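Local coordinates for SusD family protein (Bacteroides uniformis, PDB 7KV1) that probably binds beta-glucan at the cell surface of a human gut bacterium, as a SusD-family surface glycan-binding protein built on a tetratricopeptide-repeat scaffold, at residues Y234-E239 against R404-A409; E410-A415 against K431-E436; Y155-W160 against A238-Y243; M78-W83 against G466-D471. All coordinates share one frame; numbering follows the deposited sequence.

Interaction 1: residues Y234-E239 against R404-A409; sequences YMVYAE and RYYRYA. With NCO (cobalt hexammine(III)), chain C; EDO (1,2-ethanediol), chain D.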
# COMPACT_ATOMS: atom_id res chain seq x y z
N TYR A 234 0.55 -1.68 14.65
CA TYR A 234 1.36 -2.92 14.61
C TYR A 234 1.78 -3.26 13.16
O TYR A 234 2.90 -3.67 12.92
CB TYR A 234 0.59 -4.09 15.23
CG TYR A 234 0.34 -4.01 16.71
CD1 TYR A 234 0.97 -3.08 17.52
CD2 TYR A 234 -0.46 -4.96 17.33
CE1 TYR A 234 0.72 -3.03 18.89
CE2 TYR A 234 -0.69 -4.93 18.70
CZ TYR A 234 -0.09 -3.97 19.48
OH TYR A 234 -0.32 -3.97 20.83
N MET A 235 0.87 -3.11 12.20
CA MET A 235 1.11 -3.45 10.78
C MET A 235 2.08 -2.43 10.17
O MET A 235 2.96 -2.81 9.41
CB MET A 235 -0.21 -3.53 10.01
CG MET A 235 -1.08 -4.71 10.51
SD MET A 235 -0.28 -6.35 10.30
CE MET A 235 -0.31 -6.57 8.53
N VAL A 236 1.96 -1.16 10.52
CA VAL A 236 2.92 -0.13 10.04
C VAL A 236 4.30 -0.46 10.64
O VAL A 236 5.33 -0.41 9.92
CB VAL A 236 2.47 1.29 10.41
CG1 VAL A 236 3.56 2.29 10.02
CG2 VAL A 236 1.16 1.66 9.73
N TYR A 237 4.31 -0.81 11.92
CA TYR A 237 5.57 -1.12 12.65
C TYR A 237 6.28 -2.25 11.91
O TYR A 237 7.45 -2.10 11.58
CB TYR A 237 5.29 -1.44 14.12
CG TYR A 237 6.54 -1.64 14.94
CD1 TYR A 237 7.17 -0.55 15.51
CD2 TYR A 237 7.11 -2.88 15.12
CE1 TYR A 237 8.31 -0.69 16.27
CE2 TYR A 237 8.25 -3.04 15.88
CZ TYR A 237 8.82 -1.95 16.50
OH TYR A 237 9.95 -2.08 17.24
N ALA A 238 5.58 -3.36 11.66
CA ALA A 238 6.11 -4.55 10.98
C ALA A 238 6.60 -4.13 9.60
O ALA A 238 7.70 -4.47 9.23
CB ALA A 238 5.08 -5.64 10.90
N GLU A 239 5.77 -3.40 8.87
CA GLU A 239 6.10 -2.94 7.50
C GLU A 239 7.41 -2.17 7.51
O GLU A 239 8.28 -2.48 6.69
CB GLU A 239 4.97 -2.05 6.96
CG GLU A 239 5.31 -1.50 5.58
CD GLU A 239 4.16 -0.74 4.98
OE1 GLU A 239 3.02 -1.29 5.01
OE2 GLU A 239 4.41 0.37 4.50
N ARG A 404 -8.33 -1.71 0.43
CA ARG A 404 -7.93 -2.64 1.51
C ARG A 404 -6.43 -2.43 1.71
O ARG A 404 -5.66 -2.74 0.78
CB ARG A 404 -8.27 -4.11 1.19
CG ARG A 404 -9.74 -4.49 1.29
CD ARG A 404 -10.70 -3.77 0.36
NE ARG A 404 -11.99 -4.48 0.34
CZ ARG A 404 -13.04 -4.14 -0.39
NH1 ARG A 404 -13.02 -3.06 -1.15
NH2 ARG A 404 -14.15 -4.87 -0.31
N TYR A 405 -6.02 -1.86 2.84
CA TYR A 405 -4.61 -1.43 3.03
C TYR A 405 -3.83 -2.50 3.79
O TYR A 405 -2.76 -2.89 3.30
CB TYR A 405 -4.51 -0.07 3.75
CG TYR A 405 -3.19 0.61 3.47
CD1 TYR A 405 -2.02 0.22 4.11
CD2 TYR A 405 -3.12 1.59 2.51
CE1 TYR A 405 -0.80 0.82 3.82
CE2 TYR A 405 -1.91 2.20 2.20
CZ TYR A 405 -0.75 1.82 2.86
OH TYR A 405 0.41 2.48 2.53
N TYR A 406 -4.39 -2.97 4.91
CA TYR A 406 -3.80 -4.03 5.76
C TYR A 406 -4.85 -5.12 5.96
O TYR A 406 -5.92 -4.78 6.45
CB TYR A 406 -3.36 -3.48 7.12
CG TYR A 406 -2.13 -2.62 7.03
CD1 TYR A 406 -1.01 -3.08 6.35
CD2 TYR A 406 -2.11 -1.34 7.57
CE1 TYR A 406 0.11 -2.28 6.22
CE2 TYR A 406 -0.98 -0.55 7.46
CZ TYR A 406 0.13 -1.01 6.77
OH TYR A 406 1.24 -0.22 6.60
N ARG A 407 -4.53 -6.35 5.61
CA ARG A 407 -5.37 -7.55 5.85
C ARG A 407 -4.65 -8.50 6.82
O ARG A 407 -3.42 -8.59 6.80
CB ARG A 407 -5.64 -8.29 4.54
CG ARG A 407 -6.34 -7.43 3.51
CD ARG A 407 -6.88 -8.29 2.41
NE ARG A 407 -5.96 -8.70 1.37
CZ ARG A 407 -5.55 -9.95 1.13
NH1 ARG A 407 -5.86 -10.93 1.95
NH2 ARG A 407 -4.81 -10.20 0.06
N TYR A 408 -5.40 -9.29 7.55
CA TYR A 408 -4.85 -10.29 8.48
C TYR A 408 -4.03 -11.36 7.72
O TYR A 408 -3.18 -11.98 8.39
CB TYR A 408 -5.99 -10.87 9.33
CG TYR A 408 -5.62 -11.94 10.31
CD1 TYR A 408 -4.91 -11.65 11.47
CD2 TYR A 408 -5.97 -13.26 10.08
CE1 TYR A 408 -4.60 -12.65 12.38
CE2 TYR A 408 -5.68 -14.26 10.99
CZ TYR A 408 -4.97 -13.96 12.13
OH TYR A 408 -4.67 -14.95 13.02
N ALA A 409 -4.24 -11.58 6.41
CA ALA A 409 -3.34 -12.46 5.62
C ALA A 409 -1.89 -11.95 5.74
O ALA A 409 -0.97 -12.75 5.95
CB ALA A 409 -3.77 -12.58 4.17
CO NCO C . -7.62 -16.47 15.69
N1 NCO C . -9.29 -15.50 16.21
N2 NCO C . -5.87 -17.37 15.33
N3 NCO C . -8.50 -18.32 15.95
N4 NCO C . -7.06 -16.45 17.58
N5 NCO C . -6.70 -14.67 15.40
N6 NCO C . -8.17 -16.53 13.79
C1 EDO D . 4.16 3.09 1.90
O1 EDO D . 3.16 4.10 1.87
C2 EDO D . 3.60 1.73 1.72
O2 EDO D . 2.72 1.37 2.78
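Tyr406 OH donates a short hydrogen bond to Glu239 OE1, at 2.6 Å, and the other oxygen of the carboxylate is gripped twice: Glu239 OE2 takes a hydrogen bond from O2 of a bound 1,2-ethanediol, also at 2.6 Å, and another from the side-chain amide of Asn157. The phenol reaches OE1 from above the carboxylate plane, 57° out of it, whereas OE1 lies at the edge of the Tyr406 ring. Tyr405 OH in turn donates to the same ethanediol O2 at 2.6 Å, so the diol, probably from the crystallisation liquor, bridges that phenol to the acid. One face of the Tyr406 ring receives Met235 CB as a CH-pi contact, 3.6 Å from the ring centroid; the opposite face is covered by Tyr405 CD1. Val236 CG2 comes in obliquely, 3.8 Å from Tyr406 CE2. Met235 is bent at both chi2 and chi3, which folds its CE back to 4.1 Å from Arg407 O. A phenylalanine in place of Tyr406 would probably leave Glu239 OE1 without its phenol donor. Helix segment 234-239 crosses strand segment 404-407 almost perpendicularly, at 85°, where Tyr405 and Tyr406 both face Trp288 in a classic beta bulge. Just beyond, Tyr408 OH accepts a hydrogen bond from N5 of the cobalt hexammine, at 3.1 Å. With hydrogen bonds from a phenol, an amide and a diol, the carboxylate is likely to be stabilised in its charged form although no cation pairs with it across this contact.

Interaction 2: residues E410-A415 against K431-E436; sequences ETLLNA and KTWLNE
Leu412 and Trp433 both carry CG anti to the carbonyl carbon (chi1 -71° and -60°), which swings the leucine CD2 methyl up to the pyrrole part of the indole, with Leu412 CD2 3.7 Å from Trp433 CD1. The other end of the indole meets Ala415, whose CB sits 3.4 Å from Trp433 CE3 and nearly as close to CZ3, approaching obliquely. Trp433 thus rests along one turn of the opposing helix, between the branch of Leu412 and the small methyl of Ala415. An alanine in place of Trp433 would probably open a gap beside Ala415 and leave Leu412 CD2 without its main partner. Further round the helices, the methyls Leu413 CD2 and Leu434 CD1 touch more loosely, at 4.2 Å. At the margin Leu412 CD1 lies 4.1 Å from Glu436 OE2, with no hydrogen bond linking the two segments. The segments 410-415 and 431-436 run roughly antiparallel, at 146°, with axes 8.3 Å apart, a close approach at which the alanine meets the large indole. Around the antiparallel pair 408-420 and 429-440, helix 250-262 meets both members through Ile261, at Ala415 and Trp433, and helix 451-461 packs on Leu413 and Leu434.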
# COMPACT_ATOMS: atom_id res chain seq x y z
N GLU A 410 -1.72 -10.62 5.71
CA GLU A 410 -0.39 -9.99 5.83
C GLU A 410 0.16 -10.13 7.26
O GLU A 410 1.38 -10.30 7.42
CB GLU A 410 -0.45 -8.55 5.32
CG GLU A 410 0.91 -7.96 5.14
CD GLU A 410 1.01 -6.55 4.59
OE1 GLU A 410 -0.03 -5.88 4.38
OE2 GLU A 410 2.16 -6.18 4.28
N THR A 411 -0.69 -10.06 8.29
CA THR A 411 -0.29 -10.39 9.69
C THR A 411 0.36 -11.78 9.71
O THR A 411 1.47 -11.91 10.25
CB THR A 411 -1.49 -10.28 10.64
OG1 THR A 411 -2.20 -9.06 10.40
CG2 THR A 411 -1.04 -10.39 12.08
N LEU A 412 -0.29 -12.79 9.12
CA LEU A 412 0.19 -14.19 9.21
C LEU A 412 1.51 -14.29 8.45
O LEU A 412 2.47 -14.87 9.00
CB LEU A 412 -0.87 -15.15 8.65
CG LEU A 412 -2.13 -15.33 9.50
CD1 LEU A 412 -3.23 -15.96 8.68
CD2 LEU A 412 -1.87 -16.17 10.76
N LEU A 413 1.60 -13.71 7.25
CA LEU A 413 2.81 -13.81 6.41
C LEU A 413 3.95 -12.97 7.01
O LEU A 413 5.12 -13.42 6.91
CB LEU A 413 2.49 -13.45 4.95
CG LEU A 413 1.51 -14.40 4.25
CD1 LEU A 413 1.24 -13.95 2.83
CD2 LEU A 413 2.01 -15.83 4.20
N ASN A 414 3.63 -11.83 7.63
CA ASN A 414 4.62 -11.03 8.38
C ASN A 414 5.19 -11.92 9.49
O ASN A 414 6.40 -12.00 9.63
CB ASN A 414 4.00 -9.78 9.01
CG ASN A 414 3.77 -8.61 8.06
OD1 ASN A 414 4.18 -8.65 6.91
ND2 ASN A 414 3.08 -7.59 8.55
N ALA A 415 4.32 -12.49 10.29
CA ALA A 415 4.72 -13.34 11.45
C ALA A 415 5.56 -14.53 10.96
O ALA A 415 6.62 -14.82 11.56
CB ALA A 415 3.49 -13.79 12.14
N LYS A 431 5.01 -22.31 9.94
CA LYS A 431 4.29 -23.27 9.07
C LYS A 431 2.79 -23.18 9.34
O LYS A 431 2.03 -23.17 8.37
CB LYS A 431 4.81 -24.69 9.29
CG LYS A 431 4.00 -25.81 8.67
CD LYS A 431 4.59 -27.18 9.00
CE LYS A 431 3.67 -28.34 8.69
NZ LYS A 431 4.39 -29.62 8.88
N THR A 432 2.37 -23.16 10.61
CA THR A 432 0.93 -23.00 10.95
C THR A 432 0.34 -21.77 10.23
O THR A 432 -0.72 -21.88 9.57
CB THR A 432 0.75 -22.87 12.46
OG1 THR A 432 1.33 -24.04 13.02
CG2 THR A 432 -0.71 -22.72 12.84
N TRP A 433 0.99 -20.62 10.39
CA TRP A 433 0.53 -19.32 9.85
C TRP A 433 0.51 -19.30 8.32
O TRP A 433 -0.56 -18.95 7.75
CB TRP A 433 1.41 -18.21 10.41
CG TRP A 433 1.34 -18.17 11.89
CD1 TRP A 433 0.29 -18.52 12.67
CD2 TRP A 433 2.36 -17.68 12.78
NE1 TRP A 433 0.59 -18.31 13.99
CE2 TRP A 433 1.85 -17.82 14.09
CE3 TRP A 433 3.64 -17.16 12.60
CZ2 TRP A 433 2.58 -17.43 15.21
CZ3 TRP A 433 4.37 -16.79 13.71
CH2 TRP A 433 3.85 -16.94 15.00
N LEU A 434 1.62 -19.64 7.67
CA LEU A 434 1.65 -19.65 6.18
C LEU A 434 0.59 -20.63 5.67
O LEU A 434 -0.13 -20.28 4.71
CB LEU A 434 3.04 -20.03 5.65
CG LEU A 434 3.15 -19.90 4.13
CD1 LEU A 434 4.43 -19.18 3.74
CD2 LEU A 434 3.08 -21.26 3.46
N ASN A 435 0.41 -21.79 6.31
CA ASN A 435 -0.52 -22.83 5.79
C ASN A 435 -1.98 -22.38 5.95
O ASN A 435 -2.81 -22.82 5.13
CB ASN A 435 -0.25 -24.21 6.39
CG ASN A 435 0.96 -24.88 5.78
OD1 ASN A 435 1.42 -24.43 4.72
ND2 ASN A 435 1.48 -25.93 6.41
N GLU A 436 -2.29 -21.55 6.95
CA GLU A 436 -3.66 -20.96 7.12
C GLU A 436 -4.02 -20.12 5.88
O GLU A 436 -5.16 -20.21 5.41
CB GLU A 436 -3.66 -20.12 8.40
CG GLU A 436 -4.98 -19.79 9.05
CD GLU A 436 -4.82 -19.42 10.53
OE1 GLU A 436 -3.95 -20.09 11.21
OE2 GLU A 436 -5.51 -18.43 11.03

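Interaction 3: residues Y155-W160 against A238-Y243; sequences YYNMLW and AEMVMY. With EDO (1,2-ethanediol), chain D.
Helix segments 155-160 and 238-243 run nearly parallel, at 23°, with axes 11.7 Å apart, so that long side chains must span the gap. Asn157, with CG anti to the backbone N, stretches across and donates from ND2 to Glu239 OE2 at 3.0 Å. The N-H points nearly straight at the oxygen (164°) and the acceptor lies in the amide plane, but the carboxylate is met from above its own plane. On the other side of the same amide, Asn157 OD1 packs against Met240 CG at 3.3 Å. Parallel pairing of this kind is consistent with the helical, tetratricopeptide-like scaffold of the SusD family, in which alternate helices line up side by side; helix 185-201 lies against both partners, with Val188 on Trp160 and Leu192 on Met240. One turn further on, Trp160 pushes its six-membered ring toward Met240 and Tyr243. Its CZ3 rests 3.9 Å from Met240 CG, and Met240 O approaches the indole edge. Tyr243 presents its edge to the face of Trp160 in a T-shaped stack, centroids 5.6 Å apart and planes at 81°, while His161 stacks on the Tyr243 ring.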
# COMPACT_ATOMS: atom_id res chain seq x y z
N TYR A 155 1.89 9.07 6.78
CA TYR A 155 2.28 10.01 5.70
C TYR A 155 3.80 9.99 5.52
O TYR A 155 4.24 10.02 4.36
CB TYR A 155 1.75 11.41 5.98
CG TYR A 155 0.24 11.55 5.90
CD1 TYR A 155 -0.45 11.22 4.74
CD2 TYR A 155 -0.49 12.05 6.98
CE1 TYR A 155 -1.82 11.38 4.65
CE2 TYR A 155 -1.86 12.19 6.91
CZ TYR A 155 -2.53 11.88 5.74
OH TYR A 155 -3.88 12.02 5.68
N TYR A 156 4.59 9.98 6.62
CA TYR A 156 6.06 10.00 6.51
C TYR A 156 6.51 8.67 5.93
O TYR A 156 7.54 8.62 5.19
CB TYR A 156 6.73 10.30 7.84
CG TYR A 156 7.01 11.76 8.05
CD1 TYR A 156 7.88 12.43 7.21
CD2 TYR A 156 6.38 12.47 9.07
CE1 TYR A 156 8.15 13.77 7.39
CE2 TYR A 156 6.66 13.81 9.27
CZ TYR A 156 7.53 14.47 8.42
OH TYR A 156 7.75 15.81 8.54
N ASN A 157 5.80 7.60 6.28
CA ASN A 157 6.18 6.24 5.84
C ASN A 157 6.11 6.18 4.30
O ASN A 157 6.96 5.54 3.66
CB ASN A 157 5.29 5.20 6.51
CG ASN A 157 5.60 3.80 6.03
OD1 ASN A 157 6.78 3.40 6.00
ND2 ASN A 157 4.55 3.09 5.64
N MET A 158 5.07 6.79 3.72
CA MET A 158 4.90 6.88 2.25
C MET A 158 6.07 7.67 1.64
O MET A 158 6.72 7.17 0.71
CB MET A 158 3.56 7.54 1.91
CG MET A 158 3.15 7.33 0.49
SD MET A 158 1.47 8.00 0.23
CE MET A 158 0.51 6.91 1.28
N LEU A 159 6.38 8.84 2.18
CA LEU A 159 7.53 9.67 1.72
C LEU A 159 8.82 8.85 1.76
O LEU A 159 9.60 8.87 0.79
CB LEU A 159 7.67 10.91 2.60
CG LEU A 159 6.59 11.97 2.40
CD1 LEU A 159 6.61 12.95 3.56
CD2 LEU A 159 6.78 12.69 1.06
N TRP A 160 9.05 8.20 2.89
CA TRP A 160 10.27 7.40 3.14
C TRP A 160 10.36 6.30 2.11
O TRP A 160 11.44 6.11 1.55
CB TRP A 160 10.23 6.85 4.57
CG TRP A 160 11.34 5.93 4.94
CD1 TRP A 160 12.68 6.18 4.98
CD2 TRP A 160 11.18 4.59 5.43
NE1 TRP A 160 13.36 5.06 5.40
CE2 TRP A 160 12.47 4.08 5.69
CE3 TRP A 160 10.08 3.74 5.59
CZ2 TRP A 160 12.69 2.77 6.11
CZ3 TRP A 160 10.29 2.47 6.08
CH2 TRP A 160 11.57 1.99 6.34
N ALA A 238 5.58 -3.36 11.66
CA ALA A 238 6.11 -4.55 10.98
C ALA A 238 6.60 -4.13 9.60
O ALA A 238 7.70 -4.47 9.23
CB ALA A 238 5.08 -5.64 10.90
N GLU A 239 5.77 -3.40 8.87
CA GLU A 239 6.10 -2.94 7.50
C GLU A 239 7.41 -2.17 7.51
O GLU A 239 8.28 -2.48 6.69
CB GLU A 239 4.97 -2.05 6.96
CG GLU A 239 5.31 -1.50 5.58
CD GLU A 239 4.16 -0.74 4.98
OE1 GLU A 239 3.02 -1.29 5.01
OE2 GLU A 239 4.41 0.37 4.50
N MET A 240 7.54 -1.21 8.42
CA MET A 240 8.74 -0.35 8.42
C MET A 240 9.97 -1.15 8.83
O MET A 240 11.03 -0.99 8.20
CB MET A 240 8.54 0.83 9.37
CG MET A 240 7.54 1.80 8.83
SD MET A 240 7.42 3.31 9.83
CE MET A 240 9.13 3.82 9.97
N VAL A 241 9.86 -1.93 9.91
CA VAL A 241 11.00 -2.75 10.39
C VAL A 241 11.44 -3.66 9.23
O VAL A 241 12.66 -3.75 8.91
CB VAL A 241 10.56 -3.53 11.65
CG1 VAL A 241 11.51 -4.66 11.95
CG2 VAL A 241 10.44 -2.62 12.85
N MET A 242 10.50 -4.30 8.54
CA MET A 242 10.89 -5.25 7.46
C MET A 242 11.53 -4.47 6.29
O MET A 242 12.50 -4.95 5.69
CB MET A 242 9.67 -6.07 7.05
CG MET A 242 9.19 -7.00 8.19
SD MET A 242 7.54 -7.68 7.89
CE MET A 242 7.98 -9.04 6.80
N TYR A 243 11.00 -3.30 5.95
CA TYR A 243 11.48 -2.55 4.77
C TYR A 243 12.90 -2.07 5.07
O TYR A 243 13.69 -1.98 4.19
CB TYR A 243 10.56 -1.38 4.40
CG TYR A 243 10.88 -0.89 3.01
CD1 TYR A 243 10.53 -1.64 1.90
CD2 TYR A 243 11.55 0.31 2.78
CE1 TYR A 243 10.87 -1.24 0.62
CE2 TYR A 243 11.86 0.75 1.51
CZ TYR A 243 11.52 -0.03 0.42
OH TYR A 243 11.86 0.36 -0.85
C1 EDO D . 4.16 3.09 1.90
O1 EDO D . 3.16 4.10 1.87
C2 EDO D . 3.60 1.73 1.72
O2 EDO D . 2.72 1.37 2.78

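Interaction 4: residues M78-W83 against G466-D471; sequences MGDNFW and GKRYFD
Arg468 and Asp80 form a side-on, two-pronged salt bridge: Arg468 NE donates to Asp80 OD1 and Arg468 NH2 to Asp80 OD2, each at 2.9 Å. Both N-H bonds are close to straight, at 173° and 166°, and each oxygen offers its syn lone pair. Carboxylate and guanidinium planes lie only 18° apart, so the two groups meet edge to edge. Asp80 reaches this position with CG between the backbone N and the carbonyl carbon, while Arg468 is bent at chi2. NH2 also donates to Ser484 O and NH1 to Asn485 OD1, so all three guanidinium nitrogens have an acceptor; this network would probably fix the arginine's rotation. Asn81 ND2 passes 3.6 Å from Arg468 CB, but its polar partner is Glu76 OE1, and Glu76 OE2 accepts from Gly466 N, so one carboxylate binds a side chain of the loop and the backbone of 466-471. The arrangement anchors a loop between helices 71-76 and 93-99 on the first turn of helix 468-474, joining the N-terminal part of the SusD-like chain to its C-terminal part. Beside the ion pair, Met78 CB sits over the face of Tyr469, 3.5 Å from the ring centroid, a CH-pi contact. Met78 SD adds an oblique Met-aromatic contact at 4.6 Å from the same centroid, and Met78 CE reaches 3.8 Å from Tyr469 CE2. The hydroxyl of Tyr469 finds its polar partner at Trp503. Three backbone oxygens of the loop are satisfied: Met78 O by Tyr101 OH, Gly79 O by Arg499 NH1 and Asn81 O by Thr343 OG1.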
# COMPACT_ATOMS: atom_id res chain seq x y z
N MET A 78 6.46 -0.24 -10.46
CA MET A 78 7.93 -0.46 -10.49
C MET A 78 8.22 -1.95 -10.28
O MET A 78 9.40 -2.35 -10.45
CB MET A 78 8.63 0.44 -9.47
CG MET A 78 8.51 1.89 -9.89
SD MET A 78 9.29 3.05 -8.77
CE MET A 78 8.06 3.15 -7.46
N GLY A 79 7.16 -2.75 -10.09
CA GLY A 79 7.24 -4.19 -9.84
C GLY A 79 7.06 -5.01 -11.10
O GLY A 79 7.32 -4.47 -12.16
N ASP A 80 6.59 -6.24 -10.98
CA ASP A 80 6.54 -7.22 -12.09
C ASP A 80 5.14 -7.80 -12.28
O ASP A 80 5.07 -8.73 -13.06
CB ASP A 80 7.58 -8.33 -11.91
CG ASP A 80 7.44 -9.12 -10.62
OD1 ASP A 80 6.61 -8.69 -9.70
OD2 ASP A 80 8.16 -10.15 -10.54
N ASN A 81 4.09 -7.24 -11.67
CA ASN A 81 2.73 -7.84 -11.79
C ASN A 81 1.98 -7.30 -13.03
O ASN A 81 1.12 -8.04 -13.60
CB ASN A 81 1.87 -7.59 -10.56
CG ASN A 81 2.19 -8.49 -9.39
OD1 ASN A 81 2.64 -9.63 -9.58
ND2 ASN A 81 1.99 -7.96 -8.18
N PHE A 82 2.23 -6.05 -13.39
CA PHE A 82 1.38 -5.29 -14.35
C PHE A 82 2.24 -4.64 -15.42
O PHE A 82 3.43 -4.40 -15.20
CB PHE A 82 0.60 -4.18 -13.64
CG PHE A 82 -0.43 -4.72 -12.68
CD1 PHE A 82 -1.70 -5.07 -13.14
CD2 PHE A 82 -0.09 -4.99 -11.36
CE1 PHE A 82 -2.62 -5.63 -12.28
CE2 PHE A 82 -1.04 -5.50 -10.49
CZ PHE A 82 -2.29 -5.85 -10.95
N TRP A 83 1.60 -4.23 -16.50
CA TRP A 83 2.14 -3.19 -17.41
C TRP A 83 1.47 -1.87 -16.99
O TRP A 83 0.44 -1.91 -16.28
CB TRP A 83 1.86 -3.55 -18.87
CG TRP A 83 2.30 -4.90 -19.31
CD1 TRP A 83 1.50 -5.87 -19.82
CD2 TRP A 83 3.65 -5.41 -19.34
NE1 TRP A 83 2.26 -6.95 -20.18
CE2 TRP A 83 3.58 -6.72 -19.88
CE3 TRP A 83 4.90 -4.92 -18.93
CZ2 TRP A 83 4.69 -7.55 -20.03
CZ3 TRP A 83 6.01 -5.73 -19.10
CH2 TRP A 83 5.91 -7.02 -19.64
N GLY A 466 -0.28 -3.37 -4.04
CA GLY A 466 0.89 -2.47 -3.85
C GLY A 466 1.94 -3.01 -2.89
O GLY A 466 2.61 -2.16 -2.24
N LYS A 467 2.11 -4.35 -2.79
CA LYS A 467 3.08 -5.00 -1.87
C LYS A 467 4.34 -5.45 -2.63
O LYS A 467 5.45 -5.37 -2.07
CB LYS A 467 2.45 -6.18 -1.14
CG LYS A 467 1.16 -5.84 -0.43
CD LYS A 467 1.28 -4.89 0.76
CE LYS A 467 -0.10 -4.52 1.29
NZ LYS A 467 -0.07 -3.69 2.52
N ARG A 468 4.16 -5.94 -3.84
CA ARG A 468 5.17 -6.75 -4.55
C ARG A 468 6.44 -5.93 -4.75
O ARG A 468 7.51 -6.51 -4.51
CB ARG A 468 4.59 -7.24 -5.86
CG ARG A 468 5.55 -8.03 -6.73
CD ARG A 468 6.12 -9.26 -6.07
NE ARG A 468 6.88 -9.94 -7.10
CZ ARG A 468 7.68 -11.00 -6.94
NH1 ARG A 468 7.91 -11.50 -5.74
NH2 ARG A 468 8.27 -11.52 -8.01
N TYR A 469 6.35 -4.69 -5.24
CA TYR A 469 7.58 -3.90 -5.50
C TYR A 469 8.41 -3.72 -4.22
O TYR A 469 9.62 -4.03 -4.23
CB TYR A 469 7.27 -2.56 -6.16
CG TYR A 469 8.48 -1.69 -6.25
CD1 TYR A 469 9.54 -2.04 -7.08
CD2 TYR A 469 8.57 -0.52 -5.52
CE1 TYR A 469 10.68 -1.25 -7.15
CE2 TYR A 469 9.69 0.30 -5.60
CZ TYR A 469 10.74 -0.08 -6.42
OH TYR A 469 11.85 0.71 -6.49
N PHE A 470 7.80 -3.20 -3.15
CA PHE A 470 8.48 -3.03 -1.84
C PHE A 470 9.02 -4.38 -1.31
O PHE A 470 10.16 -4.36 -0.79
CB PHE A 470 7.59 -2.32 -0.83
CG PHE A 470 7.24 -0.93 -1.29
CD1 PHE A 470 8.20 -0.10 -1.83
CD2 PHE A 470 5.94 -0.47 -1.20
CE1 PHE A 470 7.88 1.18 -2.27
CE2 PHE A 470 5.61 0.80 -1.64
CZ PHE A 470 6.58 1.62 -2.18
N ASP A 471 8.31 -5.49 -1.50
CA ASP A 471 8.84 -6.84 -1.10
C ASP A 471 10.09 -7.18 -1.92
O ASP A 471 11.05 -7.75 -1.33
CB ASP A 471 7.80 -7.95 -1.20
CG ASP A 471 6.75 -7.84 -0.11
OD1 ASP A 471 7.04 -7.17 0.93
OD2 ASP A 471 5.62 -8.39 -0.30

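How the interactions relate
Interactions 1 and 3 share helix 230-244, and Glu239 serves both, on centres about 11 Å apart; interactions 1 and 2 share helix 408-420, which follows directly on strand 403-407, with centres about 12 Å apart. Interaction 2 lies about 21 Å from both interaction 3 and interaction 4. Along the chain interaction 3 closes before interaction 2 opens, and the loop that interaction 4 closes, from 78-83 to 466-471, encloses the other three. Lys467 links that closure inward, through a salt bridge to Glu410 and a probable hydrogen bond to Tyr405 O. The four contacts thus join early and late parts of the chain into one compact helical body.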